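Thiamine pyrophosphokinase (Candida albicans, PDB 2G9Z) catalyses the transfer of a pyrophosphate group from ATP to thiamine, giving thiamine pyrophosphate and AMP. Local coordinates at the interface of chains A and B. Numbering follows the deposited sequence. Chains: chain A/B, thiamine pyrophosphokinase.

Contact 1: the interface of chains A and B. Residues chain A 246, 277, 316, 334, 336; chain B 216-218.
The loop residue B:Arg216 and the first turn of helix 217-233 of chain B meet strands 246-251, 277-281 and 331-336 of chain A. A:Asp246 takes the backbone N-H at the start of the helix: B:Phe217 N lies 3.0 Å from carboxylate oxygen OD2, nearly along its C-O axis, and the bond is almost straight (173° at H). This carboxylate would suit the positive end of the helix dipole. A:Asn334 gives its amide ND2 to B:Asp218 OD1 at 3.1 Å. The amide approaches from above the carboxylate plane, while B:Arg216 NE takes the syn lone pair of the same oxygen. B:Arg216 NE to B:Asp218 OD1 is a 2.6 Å salt bridge. Its companion, B:Arg216 NH2 to B:Asp218 OD2, measures 2.7 Å. The side-on pair holds the guanidinium in place, with the chain bent at chi3 (64°). The methyl CG2 of A:Thr277 sits over the centre of one guanidinium face, 3.3 Å from B:Arg216 CZ. The hydroxyl OG1 of A:Thr277 accepts from A:Arg316 NH1 at 2.8 Å, a bond within chain A. A:Glu336 crosses the B:Arg216 chain at about a right angle, its OE2 3.4 Å from CD. Water 1 joins OE2 to B:Arg216 NH1. B:Arg216 and the second-shell A:Arg316 both belong to ligand pockets, so the site may link the dimer contact to residues that bind the thiamine pyrophosphate analogue.

Contact 2: the interface of chains A and B. Residues chain A 224, 248, 281, 283, 332; chain B 217-218, 221.
The first turns of helix 217-233 of chain B run obliquely across strands 277-281 and 331-336 of chain A, with strand 246-251 and the loop residue A:Leu283 alongside and the chain A helix 217-233 beyond the tip of the B:Phe217 ring. The phenyl ring of B:Phe217 is the centre of an apolar cluster. Its CG stands anti to the backbone N (chi1 -161°), which carries the ring along the flank of its helix, past B:Val221, and in among the side chains of chain A. A:Ile248 crosses the phenylalanine side chain at about a right angle. The end methyl, A:Ile248 CD1, rests near the root of the ring, 3.6 Å from B:Phe217 CG. A:Leu281 brings its CD1 branch against CD2 and CE2 of the ring; A:Leu281 CD1 is 3.6 Å from B:Phe217 CE2. The other branch, A:Leu281 CD2, turns to the helix backbone and lies 3.9 Å from B:Asp218 CA. One leucine thus touches both the ring and the helix that carries it. A:Ile224 comes from the opposite direction and meets the far end of the ring, with CG1 3.7 Å from B:Phe217 CZ. A:Leu283 also faces the ring, its CD1 3.8 Å from B:Phe217 CE2. B:Val221, one helical turn on from the phenylalanine, lays its CG2 methyl over one ring face, offset toward the rim. This same methyl touches CD1 of A:Leu281. The two branches of A:Leu283 divide their contacts with the valine: CD1 lies 3.8 Å from B:Val221 CG2, and CD2 lies 3.9 Å from B:Val221 CG1.

Contact 1: the interface of chains A and B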
loop_
_atom_site.group_PDB
_atom_site.type_symbol
_atom_site.label_atom_id
_atom_site.label_comp_id
_atom_site.label_asym_id
_atom_site.label_seq_id
_atom_site.Cartn_x
_atom_site.Cartn_y
_atom_site.Cartn_z
ATOM N N ASP A 246 -10.676 2.331 3.650
ATOM C CA ASP A 246 -10.487 2.279 5.087
ATOM C C ASP A 246 -9.872 3.513 5.734
ATOM O O ASP A 246 -9.669 4.546 5.099
ATOM C CB ASP A 246 -9.593 1.074 5.396
ATOM C CG ASP A 246 -8.373 1.006 4.479
ATOM O OD1 ASP A 246 -7.723 2.053 4.275
ATOM O OD2 ASP A 246 -8.053 -0.089 3.961
ATOM N N THR A 277 -13.863 -5.375 8.935
ATOM C CA THR A 277 -12.554 -5.959 8.681
ATOM C C THR A 277 -11.430 -5.027 9.132
ATOM O O THR A 277 -11.567 -3.807 9.073
ATOM C CB THR A 277 -12.380 -6.253 7.182
ATOM O OG1 THR A 277 -13.295 -7.284 6.798
ATOM C CG2 THR A 277 -10.958 -6.692 6.877
ATOM N N ARG A 316 -11.210 -9.223 12.014
ATOM C CA ARG A 316 -12.483 -8.509 12.098
ATOM C C ARG A 316 -12.646 -7.925 13.499
ATOM O O ARG A 316 -11.991 -8.358 14.447
ATOM C CB ARG A 316 -13.682 -9.432 11.827
ATOM C CG ARG A 316 -13.477 -10.529 10.805
ATOM C CD ARG A 316 -13.458 -10.046 9.364
ATOM N NE ARG A 316 -13.345 -11.198 8.469
ATOM C CZ ARG A 316 -12.879 -11.153 7.222
ATOM N NH1 ARG A 316 -12.476 -10.008 6.698
ATOM N NH2 ARG A 316 -12.792 -12.269 6.507
ATOM N N ASN A 334 -5.340 -0.834 10.090
ATOM C CA ASN A 334 -6.309 -0.311 9.146
ATOM C C ASN A 334 -7.640 -0.932 9.522
ATOM O O ASN A 334 -7.696 -2.085 9.945
ATOM C CB ASN A 334 -5.965 -0.691 7.699
ATOM C CG ASN A 334 -6.155 -2.171 7.415
ATOM O OD1 ASN A 334 -5.464 -3.016 7.976
ATOM N ND2 ASN A 334 -7.090 -2.488 6.529
ATOM N N GLU A 336 -11.522 -1.268 7.868
ATOM C CA GLU A 336 -12.338 -1.030 6.694
ATOM C C GLU A 336 -13.531 -0.153 7.045
ATOM O O GLU A 336 -14.126 -0.282 8.117
ATOM C CB GLU A 336 -12.818 -2.360 6.105
ATOM C CG GLU A 336 -13.684 -2.211 4.866
ATOM C CD GLU A 336 -13.784 -3.496 4.066
ATOM O OE1 GLU A 336 -14.207 -4.524 4.631
ATOM O OE2 GLU A 336 -13.435 -3.475 2.866
ATOM N N ARG B 216 -8.125 -2.589 -0.108
ATOM C CA ARG B 216 -8.030 -2.610 1.347
ATOM C C ARG B 216 -6.538 -2.707 1.690
ATOM O O ARG B 216 -5.826 -3.560 1.161
ATOM C CB ARG B 216 -8.801 -3.811 1.896
ATOM C CG ARG B 216 -9.563 -3.532 3.181
ATOM C CD ARG B 216 -10.368 -4.751 3.584
ATOM N NE ARG B 216 -9.490 -5.874 3.899
ATOM C CZ ARG B 216 -9.830 -7.150 3.762
ATOM N NH1 ARG B 216 -11.033 -7.469 3.304
ATOM N NH2 ARG B 216 -8.973 -8.104 4.101
ATOM N N PHE B 217 -6.068 -1.828 2.567
ATOM C CA PHE B 217 -4.658 -1.794 2.917
ATOM C C PHE B 217 -4.057 -3.076 3.487
ATOM O O PHE B 217 -2.927 -3.430 3.148
ATOM C CB PHE B 217 -4.377 -0.627 3.867
ATOM C CG PHE B 217 -2.929 -0.244 3.918
ATOM C CD1 PHE B 217 -2.261 0.137 2.757
ATOM C CD2 PHE B 217 -2.224 -0.282 5.114
ATOM C CE1 PHE B 217 -0.912 0.474 2.787
ATOM C CE2 PHE B 217 -0.876 0.052 5.153
ATOM C CZ PHE B 217 -0.221 0.432 3.986
ATOM N N ASP B 218 -4.791 -3.779 4.341
ATOM C CA ASP B 218 -4.243 -5.016 4.899
ATOM C C ASP B 218 -3.986 -6.045 3.794
ATOM O O ASP B 218 -3.068 -6.855 3.900
ATOM C CB ASP B 218 -5.170 -5.594 5.975
ATOM C CG ASP B 218 -6.524 -6.017 5.433
ATOM O OD1 ASP B 218 -7.257 -5.155 4.910
ATOM O OD2 ASP B 218 -6.855 -7.220 5.539
HETATM O O HOH W 1 -13.103 -5.714 1.703
#

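Contact 2: the interface of chains A and B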
loop_
_atom_site.group_PDB
_atom_site.type_symbol
_atom_site.label_atom_id
_atom_site.label_comp_id
_atom_site.label_asym_id
_atom_site.label_seq_id
_atom_site.Cartn_x
_atom_site.Cartn_y
_atom_site.Cartn_z
ATOM N N ILE A 224 3.398 5.872 4.818
ATOM C CA ILE A 224 3.466 5.008 5.987
ATOM C C ILE A 224 4.784 5.294 6.706
ATOM O O ILE A 224 4.820 5.408 7.928
ATOM C CB ILE A 224 3.390 3.513 5.578
ATOM C CG1 ILE A 224 2.003 3.210 4.991
ATOM C CG2 ILE A 224 3.686 2.610 6.783
ATOM C CD1 ILE A 224 0.834 3.486 5.938
ATOM N N ILE A 248 -6.574 4.389 8.271
ATOM C CA ILE A 248 -5.300 3.821 8.683
ATOM C C ILE A 248 -4.657 4.713 9.728
ATOM O O ILE A 248 -4.594 5.933 9.569
ATOM C CB ILE A 248 -4.380 3.687 7.452
ATOM C CG1 ILE A 248 -5.117 2.885 6.375
ATOM C CG2 ILE A 248 -3.057 3.030 7.834
ATOM C CD1 ILE A 248 -4.413 2.842 5.035
ATOM N N LEU A 281 -0.484 -4.191 10.616
ATOM C CA LEU A 281 0.631 -4.273 9.682
ATOM C C LEU A 281 1.980 -3.806 10.213
ATOM O O LEU A 281 2.200 -2.617 10.427
ATOM C CB LEU A 281 0.227 -3.490 8.430
ATOM C CG LEU A 281 -1.289 -3.681 8.227
ATOM C CD1 LEU A 281 -1.833 -2.694 7.226
ATOM C CD2 LEU A 281 -1.577 -5.119 7.807
ATOM N N LEU A 283 4.964 -2.654 9.486
ATOM C CA LEU A 283 5.718 -2.024 8.410
ATOM C C LEU A 283 6.944 -1.208 8.827
ATOM O O LEU A 283 7.532 -0.517 7.996
ATOM C CB LEU A 283 4.765 -1.154 7.585
ATOM C CG LEU A 283 3.672 -1.971 6.882
ATOM C CD1 LEU A 283 2.572 -1.073 6.337
ATOM C CD2 LEU A 283 4.314 -2.781 5.769
ATOM N N VAL A 332 1.073 -0.320 12.515
ATOM C CA VAL A 332 -0.034 0.226 11.750
ATOM C C VAL A 332 -1.283 -0.644 11.816
ATOM O O VAL A 332 -1.200 -1.868 11.797
ATOM C CB VAL A 332 0.347 0.367 10.256
ATOM C CG1 VAL A 332 -0.885 0.688 9.424
ATOM C CG2 VAL A 332 1.407 1.447 10.091
ATOM N N PHE B 217 -6.068 -1.828 2.567
ATOM C CA PHE B 217 -4.658 -1.794 2.917
ATOM C C PHE B 217 -4.057 -3.076 3.487
ATOM O O PHE B 217 -2.927 -3.430 3.148
ATOM C CB PHE B 217 -4.377 -0.627 3.867
ATOM C CG PHE B 217 -2.929 -0.244 3.918
ATOM C CD1 PHE B 217 -2.261 0.137 2.757
ATOM C CD2 PHE B 217 -2.224 -0.282 5.114
ATOM C CE1 PHE B 217 -0.912 0.474 2.787
ATOM C CE2 PHE B 217 -0.876 0.052 5.153
ATOM C CZ PHE B 217 -0.221 0.432 3.986
ATOM N N ASP B 218 -4.791 -3.779 4.341
ATOM C CA ASP B 218 -4.243 -5.016 4.899
ATOM C C ASP B 218 -3.986 -6.045 3.794
ATOM O O ASP B 218 -3.068 -6.855 3.900
ATOM C CB ASP B 218 -5.170 -5.594 5.975
ATOM C CG ASP B 218 -6.524 -6.017 5.433
ATOM O OD1 ASP B 218 -7.257 -5.155 4.910
ATOM O OD2 ASP B 218 -6.855 -7.220 5.539
ATOM N N VAL B 221 -0.697 -5.075 2.056
ATOM C CA VAL B 221 0.457 -5.477 2.831
ATOM C C VAL B 221 0.635 -6.989 2.842
ATOM O O VAL B 221 1.761 -7.486 2.793
ATOM C CB VAL B 221 0.368 -4.923 4.270
ATOM C CG1 VAL B 221 1.522 -5.439 5.106
ATOM C CG2 VAL B 221 0.407 -3.395 4.221
#

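The C-alpha centres of contact 1 and contact 2 are about 9 Å apart. They share B:Phe217 and B:Asp218, and both draw on strands 246-251, 277-281 and 331-336 of chain A. Contact 1 is mainly polar, set round the start of helix 217-233. Contact 2 is mainly apolar, farther along that helix. B:Phe217 serves both, by its backbone N in one and its ring in the other. The two-fold axis repeats the pair with the chains exchanged. Helix 217-233 of each chain is thereby anchored on the partner, which may couple dimer formation to the ligand sites.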